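Local coordinates for beta-lactamase Rm3 (Uncultured bacterium, PDB 5IQK), which is a subclass B3 metallo-beta-lactamase, a zinc enzyme that hydrolyses the amide bond of beta-lactam antibiotics and so probably confers resistance to them, at residues E111-P123 against V184-Y197. Numbering follows the deposited sequence.
Sequences EVGPDDPQYHALP and VSRPGFKFSASSEY. With ZN (zinc ion), chain F.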
# COMPACT_ATOMS: atom_id res chain seq x y z
N GLU A 111 11.00 13.24 0.92
CA GLU A 111 10.20 14.09 0.04
C GLU A 111 10.28 13.62 -1.40
O GLU A 111 11.27 13.00 -1.81
CB GLU A 111 10.62 15.55 0.13
CG GLU A 111 12.05 15.81 -0.28
CD GLU A 111 12.47 17.23 0.04
OE1 GLU A 111 11.66 18.16 -0.19
OE2 GLU A 111 13.61 17.41 0.53
N VAL A 112 9.23 13.89 -2.16
CA VAL A 112 9.16 13.36 -3.51
C VAL A 112 9.90 14.28 -4.47
O VAL A 112 10.20 15.43 -4.15
CB VAL A 112 7.72 13.17 -3.95
CG1 VAL A 112 6.97 12.24 -2.97
CG2 VAL A 112 7.02 14.52 -4.05
N GLY A 113 10.22 13.74 -5.64
CA GLY A 113 10.95 14.48 -6.65
C GLY A 113 10.02 15.08 -7.69
O GLY A 113 8.81 14.88 -7.65
N PRO A 114 10.60 15.79 -8.65
CA PRO A 114 9.86 16.58 -9.65
C PRO A 114 8.95 15.74 -10.53
O PRO A 114 8.00 16.29 -11.08
CB PRO A 114 10.98 17.22 -10.48
CG PRO A 114 12.16 17.25 -9.58
CD PRO A 114 12.06 16.01 -8.74
N ASP A 115 9.19 14.43 -10.64
CA ASP A 115 8.33 13.57 -11.44
C ASP A 115 7.07 13.10 -10.72
O ASP A 115 6.23 12.43 -11.30
CB ASP A 115 9.11 12.34 -11.97
CG ASP A 115 9.89 11.60 -10.89
OD1 ASP A 115 10.05 12.14 -9.77
OD2 ASP A 115 10.34 10.47 -11.17
N ASP A 116 6.90 13.49 -9.46
CA ASP A 116 5.71 13.08 -8.72
C ASP A 116 4.54 14.00 -9.05
O ASP A 116 4.71 15.23 -9.10
CB ASP A 116 5.99 13.08 -7.22
CG ASP A 116 4.97 12.28 -6.43
OD1 ASP A 116 5.32 11.17 -5.99
OD2 ASP A 116 3.82 12.76 -6.26
N PRO A 117 3.37 13.41 -9.30
CA PRO A 117 2.20 14.27 -9.57
C PRO A 117 1.88 15.21 -8.40
O PRO A 117 1.21 16.23 -8.63
CB PRO A 117 1.06 13.25 -9.78
CG PRO A 117 1.77 12.02 -10.28
CD PRO A 117 3.09 11.99 -9.54
N GLN A 118 2.38 14.92 -7.20
CA GLN A 118 2.15 15.80 -6.06
C GLN A 118 3.43 16.46 -5.52
O GLN A 118 3.47 16.92 -4.37
CB GLN A 118 1.42 15.04 -4.96
CG GLN A 118 0.09 14.50 -5.46
CD GLN A 118 -0.71 13.78 -4.39
OE1 GLN A 118 -1.14 12.64 -4.60
NE2 GLN A 118 -0.94 14.45 -3.27
N TYR A 119 4.44 16.57 -6.38
CA TYR A 119 5.65 17.33 -6.06
C TYR A 119 5.28 18.75 -5.66
O TYR A 119 4.39 19.31 -6.28
CB TYR A 119 6.60 17.36 -7.27
CG TYR A 119 7.86 18.15 -7.04
CD1 TYR A 119 8.07 19.39 -7.67
CD2 TYR A 119 8.85 17.67 -6.19
CE1 TYR A 119 9.24 20.10 -7.45
CE2 TYR A 119 10.01 18.36 -5.98
CZ TYR A 119 10.20 19.59 -6.60
OH TYR A 119 11.37 20.28 -6.38
N HIS A 120 5.92 19.32 -4.63
CA HIS A 120 5.67 20.71 -4.21
C HIS A 120 4.33 20.85 -3.50
O HIS A 120 3.93 21.96 -3.15
CB HIS A 120 5.73 21.67 -5.43
CG HIS A 120 6.10 23.08 -5.10
ND1 HIS A 120 5.82 24.14 -5.94
CD2 HIS A 120 6.76 23.61 -4.04
CE1 HIS A 120 6.28 25.26 -5.40
NE2 HIS A 120 6.85 24.96 -4.25
N ALA A 121 3.62 19.74 -3.28
CA ALA A 121 2.27 19.81 -2.73
C ALA A 121 2.05 18.85 -1.56
O ALA A 121 0.92 18.59 -1.17
CB ALA A 121 1.23 19.53 -3.83
N LEU A 122 3.15 18.34 -1.00
CA LEU A 122 3.08 17.49 0.19
C LEU A 122 4.19 17.88 1.18
O LEU A 122 5.24 18.36 0.77
CB LEU A 122 3.20 16.01 -0.20
CG LEU A 122 2.01 15.36 -0.93
CD1 LEU A 122 2.32 13.95 -1.39
CD2 LEU A 122 0.76 15.38 -0.07
N PRO A 123 3.95 17.68 2.48
CA PRO A 123 4.99 18.01 3.46
C PRO A 123 6.16 17.04 3.42
O PRO A 123 5.99 15.91 2.94
CB PRO A 123 4.26 17.89 4.81
CG PRO A 123 2.79 17.80 4.49
CD PRO A 123 2.72 17.20 3.12
N VAL A 184 -4.76 11.07 -9.59
CA VAL A 184 -4.97 12.31 -8.87
C VAL A 184 -3.61 12.98 -8.69
O VAL A 184 -2.57 12.31 -8.74
CB VAL A 184 -5.63 12.08 -7.50
CG1 VAL A 184 -6.93 11.33 -7.66
CG2 VAL A 184 -4.68 11.27 -6.61
N SER A 185 -3.62 14.30 -8.50
CA SER A 185 -2.38 15.08 -8.48
C SER A 185 -2.59 16.42 -7.80
O SER A 185 -3.71 16.76 -7.40
CB SER A 185 -1.89 15.33 -9.91
OG SER A 185 -2.77 16.23 -10.55
N ARG A 186 -1.53 17.22 -7.70
CA ARG A 186 -1.74 18.62 -7.40
C ARG A 186 -2.47 19.27 -8.59
O ARG A 186 -2.35 18.80 -9.74
CB ARG A 186 -0.41 19.32 -7.12
CG ARG A 186 0.51 19.57 -8.35
CD ARG A 186 1.87 19.92 -7.80
NE ARG A 186 2.97 20.21 -8.73
CZ ARG A 186 3.64 19.29 -9.44
NH1 ARG A 186 4.66 19.66 -10.19
NH2 ARG A 186 3.26 18.01 -9.44
N PRO A 187 -3.25 20.32 -8.32
CA PRO A 187 -3.89 21.00 -9.45
C PRO A 187 -2.85 21.51 -10.44
O PRO A 187 -1.77 21.97 -10.05
CB PRO A 187 -4.65 22.16 -8.78
CG PRO A 187 -4.97 21.62 -7.41
CD PRO A 187 -3.72 20.84 -7.02
N GLY A 188 -3.16 21.40 -11.72
CA GLY A 188 -2.27 21.90 -12.74
C GLY A 188 -1.37 20.83 -13.35
O GLY A 188 -0.94 21.00 -14.49
N PHE A 189 -1.11 19.75 -12.61
CA PHE A 189 -0.35 18.62 -13.16
C PHE A 189 -1.18 17.92 -14.22
O PHE A 189 -2.38 17.77 -14.05
CB PHE A 189 0.03 17.63 -12.05
CG PHE A 189 0.74 16.39 -12.56
CD1 PHE A 189 2.12 16.40 -12.73
CD2 PHE A 189 0.03 15.24 -12.89
CE1 PHE A 189 2.78 15.27 -13.21
CE2 PHE A 189 0.69 14.10 -13.35
CZ PHE A 189 2.07 14.13 -13.52
N LYS A 190 -0.53 17.52 -15.32
CA LYS A 190 -1.22 16.84 -16.40
C LYS A 190 -0.61 15.47 -16.66
O LYS A 190 0.54 15.34 -17.07
CB LYS A 190 -1.21 17.71 -17.67
CG LYS A 190 -2.01 19.00 -17.52
CD LYS A 190 -2.68 19.43 -18.82
CE LYS A 190 -3.24 20.84 -18.70
NZ LYS A 190 -3.93 21.32 -19.94
N PHE A 191 -1.39 14.43 -16.37
CA PHE A 191 -0.95 13.07 -16.66
C PHE A 191 -0.65 12.87 -18.15
O PHE A 191 0.20 12.06 -18.53
CB PHE A 191 -2.00 12.07 -16.20
CG PHE A 191 -2.01 11.86 -14.72
CD1 PHE A 191 -1.24 10.86 -14.15
CD2 PHE A 191 -2.78 12.66 -13.90
CE1 PHE A 191 -1.23 10.66 -12.77
CE2 PHE A 191 -2.80 12.47 -12.51
CZ PHE A 191 -2.01 11.48 -11.96
N SER A 192 -1.37 13.62 -18.98
CA SER A 192 -1.25 13.50 -20.42
C SER A 192 -0.15 14.39 -21.00
O SER A 192 0.14 14.31 -22.19
CB SER A 192 -2.59 13.85 -21.10
OG SER A 192 -2.96 15.20 -20.87
N ALA A 193 0.48 15.22 -20.17
CA ALA A 193 1.44 16.18 -20.72
C ALA A 193 2.48 16.65 -19.71
O ALA A 193 2.79 17.83 -19.64
CB ALA A 193 0.70 17.39 -21.31
N SER A 194 3.02 15.73 -18.93
CA SER A 194 4.05 16.09 -17.96
C SER A 194 5.44 15.98 -18.57
O SER A 194 5.79 14.93 -19.11
CB SER A 194 3.96 15.18 -16.73
OG SER A 194 5.02 15.45 -15.82
N SER A 195 6.25 17.03 -18.46
CA SER A 195 7.62 16.95 -18.98
C SER A 195 8.52 16.19 -18.00
O SER A 195 9.52 15.59 -18.40
CB SER A 195 8.19 18.34 -19.22
OG SER A 195 8.12 19.12 -18.04
N GLU A 196 8.14 16.19 -16.72
CA GLU A 196 8.92 15.50 -15.68
C GLU A 196 8.51 14.04 -15.55
O GLU A 196 9.34 13.18 -15.21
CB GLU A 196 8.78 16.20 -14.33
CG GLU A 196 9.31 17.63 -14.33
CD GLU A 196 10.82 17.69 -14.48
OE1 GLU A 196 11.31 18.64 -15.12
OE2 GLU A 196 11.52 16.79 -13.96
N TYR A 197 7.24 13.75 -15.83
CA TYR A 197 6.76 12.37 -15.75
C TYR A 197 6.08 11.98 -17.06
O TYR A 197 4.87 11.73 -17.09
CB TYR A 197 5.81 12.20 -14.56
CG TYR A 197 5.39 10.77 -14.23
CD1 TYR A 197 6.02 9.68 -14.83
CD2 TYR A 197 4.37 10.52 -13.32
CE1 TYR A 197 5.63 8.37 -14.53
CE2 TYR A 197 3.97 9.21 -13.01
CZ TYR A 197 4.61 8.15 -13.62
OH TYR A 197 4.21 6.86 -13.32
ZN ZN F . 4.88 24.23 -7.95
O HOH W 1 3.02 23.38 -7.67
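Pro-117 and Arg-186 join two irregular loops through one backbone bond, Arg-186 N to Pro-117 O at 3.1 Å and nearly straight (165°), with beta turns folding both segments around it. In this metallo-beta-lactamase fold the loops follow helix 101-109 and strand 171-178, and they illustrate how two irregular loops can pack about a proline and an arginine. Pro-117 lies against Phe-189, its CA 3.7 Å from the ring centroid and only 7° off the normal, a CH-pi contact over the face. Phe-189 CG is anti to the backbone N (chi1 176°), which lays the ring alongside the pyrrolidine; Pro-117 CB and CG continue over Phe-189 CE2 and CZ. Farther along, Pro-117 CG meets Phe-191 CE1 at 4.1 Å, and Phe-191 in turn packs on helix 200-212. Tyr-197 CB rests against Asp-115 O, a buried carbonyl without a polar partner.

Pro-117 O also accepts a weak, bent bond from Arg-186 NH2 at 2.8 Å, so backbone and side chain of one residue grip the same oxygen. An extended run from CG to NE carries the guanidinium there, and Tyr-119 O sits over one of its faces. Within 111-123, Asp-116 OD2 accepts a hydrogen bond from Gln-118 N through its anti lone pair, closing an Asx turn; the same oxygen is hydrogen-bonded to His-79, a zinc ligand, which makes Asp-116 a second-shell residue. A separate peripheral zinc is bound by His-120 ND1 at 2.2 Å, and its water accepts a weak hydrogen bond from Arg-186 NE.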